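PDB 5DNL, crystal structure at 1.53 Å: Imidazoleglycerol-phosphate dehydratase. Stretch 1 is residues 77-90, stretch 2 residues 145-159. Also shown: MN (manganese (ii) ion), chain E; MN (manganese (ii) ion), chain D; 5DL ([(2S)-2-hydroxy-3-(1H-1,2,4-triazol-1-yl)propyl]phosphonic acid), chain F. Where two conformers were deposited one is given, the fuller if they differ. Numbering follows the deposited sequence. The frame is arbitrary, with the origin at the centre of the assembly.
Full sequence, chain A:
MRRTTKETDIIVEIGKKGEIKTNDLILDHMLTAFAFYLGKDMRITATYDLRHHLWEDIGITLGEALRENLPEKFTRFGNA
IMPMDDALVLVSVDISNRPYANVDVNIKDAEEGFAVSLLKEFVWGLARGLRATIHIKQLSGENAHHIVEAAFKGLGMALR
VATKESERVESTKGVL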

# COMPACT_ATOMS: atom_id res chain seq x y z
N PHE A 77 33.00 -35.15 0.82
CA PHE A 77 32.22 -34.13 1.49
C PHE A 77 32.98 -33.48 2.64
O PHE A 77 33.64 -34.18 3.41
N GLY A 78 32.86 -32.17 2.79
CA GLY A 78 33.36 -31.47 3.93
C GLY A 78 32.63 -30.16 4.12
O GLY A 78 32.28 -29.50 3.15
N ASN A 79 32.36 -29.83 5.38
CA ASN A 79 31.70 -28.57 5.75
C ASN A 79 32.49 -27.82 6.79
O ASN A 79 33.27 -28.41 7.54
N ALA A 80 32.23 -26.52 6.89
CA ALA A 80 32.76 -25.71 7.98
C ALA A 80 31.78 -24.60 8.27
O ALA A 80 31.15 -24.08 7.35
N ILE A 81 31.62 -24.24 9.53
CA ILE A 81 30.91 -23.02 9.90
C ILE A 81 31.96 -22.20 10.63
O ILE A 81 32.47 -22.64 11.66
N MET A 82 32.29 -21.04 10.07
CA MET A 82 33.39 -20.23 10.58
C MET A 82 32.90 -18.87 11.05
O MET A 82 32.36 -18.11 10.24
N PRO A 83 33.08 -18.56 12.35
CA PRO A 83 32.86 -17.23 12.86
C PRO A 83 34.09 -16.36 12.66
O PRO A 83 35.22 -16.86 12.65
N MET A 84 33.86 -15.07 12.47
CA MET A 84 34.89 -14.07 12.67
C MET A 84 34.21 -12.81 13.16
O MET A 84 33.62 -12.05 12.36
N ASP A 85 34.29 -12.57 14.47
CA ASP A 85 33.56 -11.49 15.13
C ASP A 85 32.08 -11.53 14.67
O ASP A 85 31.43 -12.56 14.84
N ASP A 86 31.59 -10.44 14.05
CA ASP A 86 30.22 -10.40 13.55
C ASP A 86 29.88 -11.43 12.49
O ASP A 86 28.72 -11.79 12.36
N ALA A 87 30.86 -11.88 11.71
CA ALA A 87 30.63 -12.78 10.58
C ALA A 87 30.40 -14.21 11.05
O ALA A 87 31.04 -14.67 12.01
N LEU A 88 29.51 -14.91 10.35
CA LEU A 88 29.31 -16.34 10.56
C LEU A 88 29.01 -16.94 9.21
O LEU A 88 28.01 -16.57 8.60
N VAL A 89 29.89 -17.79 8.69
CA VAL A 89 29.81 -18.21 7.30
C VAL A 89 29.85 -19.73 7.22
O VAL A 89 30.75 -20.36 7.78
N LEU A 90 28.86 -20.29 6.53
CA LEU A 90 28.81 -21.72 6.25
C LEU A 90 29.48 -21.99 4.90
O LEU A 90 29.19 -21.31 3.90
N HIS A 145 35.84 -7.79 5.47
CA HIS A 145 37.06 -8.57 5.74
C HIS A 145 36.68 -9.79 6.57
O HIS A 145 37.15 -10.90 6.28
N HIS A 146 35.85 -9.60 7.59
CA HIS A 146 35.46 -10.72 8.45
C HIS A 146 34.69 -11.78 7.65
O HIS A 146 34.92 -12.98 7.81
N ILE A 147 33.79 -11.33 6.78
CA ILE A 147 32.99 -12.24 5.95
C ILE A 147 33.88 -13.02 4.98
O ILE A 147 33.79 -14.25 4.89
N VAL A 148 34.72 -12.30 4.24
CA VAL A 148 35.53 -12.93 3.19
C VAL A 148 36.60 -13.84 3.85
O VAL A 148 36.81 -14.98 3.41
N GLU A 149 37.26 -13.36 4.90
CA GLU A 149 38.26 -14.21 5.55
C GLU A 149 37.60 -15.44 6.18
O GLU A 149 38.17 -16.53 6.11
N ALA A 150 36.43 -15.31 6.80
CA ALA A 150 35.73 -16.48 7.30
C ALA A 150 35.44 -17.49 6.19
O ALA A 150 35.57 -18.70 6.38
N ALA A 151 35.06 -17.00 5.00
CA ALA A 151 34.87 -17.89 3.86
C ALA A 151 36.14 -18.65 3.47
O ALA A 151 36.08 -19.84 3.21
N PHE A 152 37.27 -17.96 3.43
CA PHE A 152 38.55 -18.63 3.11
C PHE A 152 38.98 -19.62 4.19
O PHE A 152 39.43 -20.74 3.87
N LYS A 153 38.83 -19.25 5.46
CA LYS A 153 39.11 -20.20 6.56
C LYS A 153 38.21 -21.43 6.41
O LYS A 153 38.66 -22.58 6.57
N GLY A 154 36.94 -21.18 6.12
CA GLY A 154 35.98 -22.23 5.94
C GLY A 154 36.25 -23.16 4.78
O GLY A 154 36.06 -24.36 4.90
N LEU A 155 36.64 -22.59 3.65
CA LEU A 155 37.08 -23.42 2.52
C LEU A 155 38.24 -24.32 2.92
O LEU A 155 38.25 -25.50 2.56
N GLY A 156 39.20 -23.78 3.65
CA GLY A 156 40.33 -24.59 4.10
C GLY A 156 39.88 -25.72 4.99
O GLY A 156 40.23 -26.89 4.74
N MET A 157 39.06 -25.41 6.00
CA MET A 157 38.55 -26.44 6.92
C MET A 157 37.71 -27.49 6.20
O MET A 157 37.82 -28.66 6.48
N ALA A 158 36.84 -27.06 5.30
CA ALA A 158 35.96 -27.98 4.60
C ALA A 158 36.73 -28.92 3.70
O ALA A 158 36.46 -30.13 3.66
N LEU A 159 37.71 -28.37 2.99
CA LEU A 159 38.54 -29.18 2.10
C LEU A 159 39.51 -30.06 2.88
O LEU A 159 39.84 -31.14 2.41

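The hairpin lays alternate side chains, Ala80, Met82, Met84, Ala87 and Val89, against the helix. At the centre sits Ala150, whose methyl is small enough to let both strands close in: its CB lies 3.8 Å from Val89 CG2 and 4.1 Å from Met82 CG. Val89 (chi1 t) also reaches the residues that flank Ala150 on the helix, its CG1 4.3 Å from Ala151 CB and its CG2 4.4 Å from Ile147 CG2. Met82 (chi1 t, chi2 p) carries its CE to 3.9 Å from Met157 CG. Towards the strand's start, small residues bring the backbones together. Ala80 CB rests 3.4 Å from Gly154 O, and Gly78 CA makes a CA-H...O contact of 3.4 Å with Ala158 O, where a CB would clash.

Near the turn, Met84 extends (t, t, m), its unbranched chain reaching Glu149 CD and Lys153 CE, each 3.5 Å from its CE; its SD approaches the His146 ring obliquely. His146 (m) donates from ND1 to Asp86 OD1 (2.8 Å), leaving NE2 to bind MN of chain D at 2.3 Å. His145 NE2 (2.3 Å) and Glu149 OE1 (2.1 Å) bind the other manganese, MN of chain E. The 5DL triazole bridges both metals through N1 and N4. Extended Lys153 donates from NZ to 5DL O12 (2.8 Å) and to water 1, which in turn donates to Pro83 O.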

# COMPACT_ATOMS: atom_id res chain seq x y z
CB PHE A 77 30.95 -34.74 2.01
CG PHE A 77 30.04 -35.25 0.94
CD1 PHE A 77 29.19 -34.38 0.29
CD2 PHE A 77 30.05 -36.59 0.56
CE1 PHE A 77 28.35 -34.83 -0.72
CE2 PHE A 77 29.21 -37.04 -0.46
CZ PHE A 77 28.36 -36.15 -1.09
CB ASN A 79 30.31 -28.81 6.32
CG ASN A 79 29.39 -29.56 5.37
OD1 ASN A 79 29.21 -29.16 4.21
ND2 ASN A 79 28.78 -30.61 5.87
CB ALA A 80 34.12 -25.15 7.61
CB ILE A 81 29.68 -23.27 10.77
CG1 ILE A 81 28.62 -24.00 9.94
CG2 ILE A 81 29.12 -21.95 11.27
CD1 ILE A 81 27.38 -24.42 10.72
CB MET A 82 34.42 -20.03 9.47
CG MET A 82 35.75 -19.51 9.95
SD MET A 82 36.67 -20.76 10.88
CE MET A 82 35.84 -22.27 10.32
CB PRO A 83 32.59 -17.45 14.35
CG PRO A 83 33.26 -18.72 14.69
CD PRO A 83 33.41 -19.52 13.44
CB MET A 84 35.71 -13.79 11.41
CG MET A 84 36.80 -12.77 11.72
SD MET A 84 38.07 -12.49 10.48
CE MET A 84 38.65 -14.16 10.27
CB ASP A 85 34.26 -10.15 14.89
CG ASP A 85 35.68 -10.10 15.46
OD1 ASP A 85 36.18 -11.10 16.03
OD2 ASP A 85 36.27 -9.02 15.36
CB ASP A 86 29.92 -9.00 12.97
CG ASP A 86 30.93 -8.59 11.92
OD1 ASP A 86 32.10 -8.32 12.30
OD2 ASP A 86 30.61 -8.57 10.70
CB ALA A 87 31.78 -12.75 9.58
CB LEU A 88 28.17 -16.59 11.55
CG LEU A 88 27.95 -18.05 11.94
CD1 LEU A 88 29.14 -18.56 12.73
CD2 LEU A 88 26.66 -18.17 12.74
CB VAL A 89 30.95 -17.61 6.47
CG1 VAL A 89 30.89 -18.08 5.02
CG2 VAL A 89 30.94 -16.09 6.53
CB LEU A 90 27.36 -22.20 6.24
CG LEU A 90 27.10 -23.60 5.65
CD1 LEU A 90 27.77 -24.73 6.43
CD2 LEU A 90 25.60 -23.83 5.58
CB HIS A 145 38.03 -7.67 6.50
CG HIS A 145 39.41 -8.22 6.71
ND1 HIS A 145 40.51 -7.40 6.59
CD2 HIS A 145 39.88 -9.41 7.14
CE1 HIS A 145 41.60 -8.08 6.89
NE2 HIS A 145 41.25 -9.30 7.23
CB HIS A 146 34.63 -10.26 9.63
CG HIS A 146 35.37 -9.35 10.56
ND1 HIS A 146 34.72 -8.54 11.47
CD2 HIS A 146 36.69 -9.10 10.71
CE1 HIS A 146 35.62 -7.86 12.16
NE2 HIS A 146 36.82 -8.17 11.71
CB ILE A 147 31.87 -11.48 5.19
CG1 ILE A 147 30.84 -10.96 6.19
CG2 ILE A 147 31.21 -12.37 4.16
CD1 ILE A 147 29.93 -9.86 5.66
CB VAL A 148 36.14 -11.89 2.27
CG1 VAL A 148 37.11 -12.50 1.27
CG2 VAL A 148 35.03 -11.17 1.50
CB GLU A 149 39.11 -13.45 6.58
CG GLU A 149 40.31 -14.24 7.07
CD GLU A 149 41.22 -13.47 7.97
OE1 GLU A 149 41.11 -12.22 8.06
OE2 GLU A 149 42.02 -14.16 8.64
CB ALA A 150 34.45 -16.09 8.02
CB ALA A 151 34.34 -17.09 2.67
CB PHE A 152 39.67 -17.63 2.81
CG PHE A 152 39.66 -17.12 1.41
CD1 PHE A 152 38.90 -16.02 1.03
CD2 PHE A 152 40.44 -17.73 0.44
CE1 PHE A 152 38.92 -15.54 -0.28
CE2 PHE A 152 40.46 -17.28 -0.88
CZ PHE A 152 39.71 -16.17 -1.24
CB LYS A 153 38.85 -19.56 7.92
CG LYS A 153 39.80 -18.46 8.36
CD LYS A 153 39.54 -18.09 9.80
CE LYS A 153 40.53 -17.08 10.36
NZ LYS A 153 40.34 -16.97 11.84
CB LEU A 155 37.47 -22.55 1.33
CG LEU A 155 36.28 -22.00 0.55
CD1 LEU A 155 36.76 -20.86 -0.35
CD2 LEU A 155 35.60 -23.07 -0.27
CB MET A 157 37.70 -25.81 8.02
CG MET A 157 38.43 -24.94 9.00
SD MET A 157 39.39 -25.91 10.19
CE MET A 157 38.50 -27.44 10.08
CB ALA A 158 34.90 -27.23 3.80
CB LEU A 159 39.26 -28.33 1.05
CG LEU A 159 38.35 -27.88 -0.10
CD1 LEU A 159 38.92 -26.68 -0.81
CD2 LEU A 159 38.10 -29.02 -1.08
MN MN E . 42.57 -10.73 8.54
MN MN D . 38.73 -7.27 12.61
N1 5DL F . 41.24 -10.05 10.22
C3 5DL F . 40.33 -10.12 12.27
N2 5DL F . 41.04 -10.79 11.36
C8 5DL F . 43.41 -13.77 11.82
C7 5DL F . 43.04 -12.31 11.54
C6 5DL F . 41.52 -12.15 11.56
C5 5DL F . 40.62 -8.90 10.50
O10 5DL F . 43.09 -13.46 14.46
P9 5DL F . 42.82 -14.46 13.39
O11 5DL F . 43.55 -15.77 13.57
O12 5DL F . 41.33 -14.75 13.28
O13 5DL F . 43.54 -11.88 10.27
N4 5DL F . 40.06 -8.89 11.73
O HOH W 1 37.86 -16.36 13.13
O HOH W 2 38.71 -8.61 14.36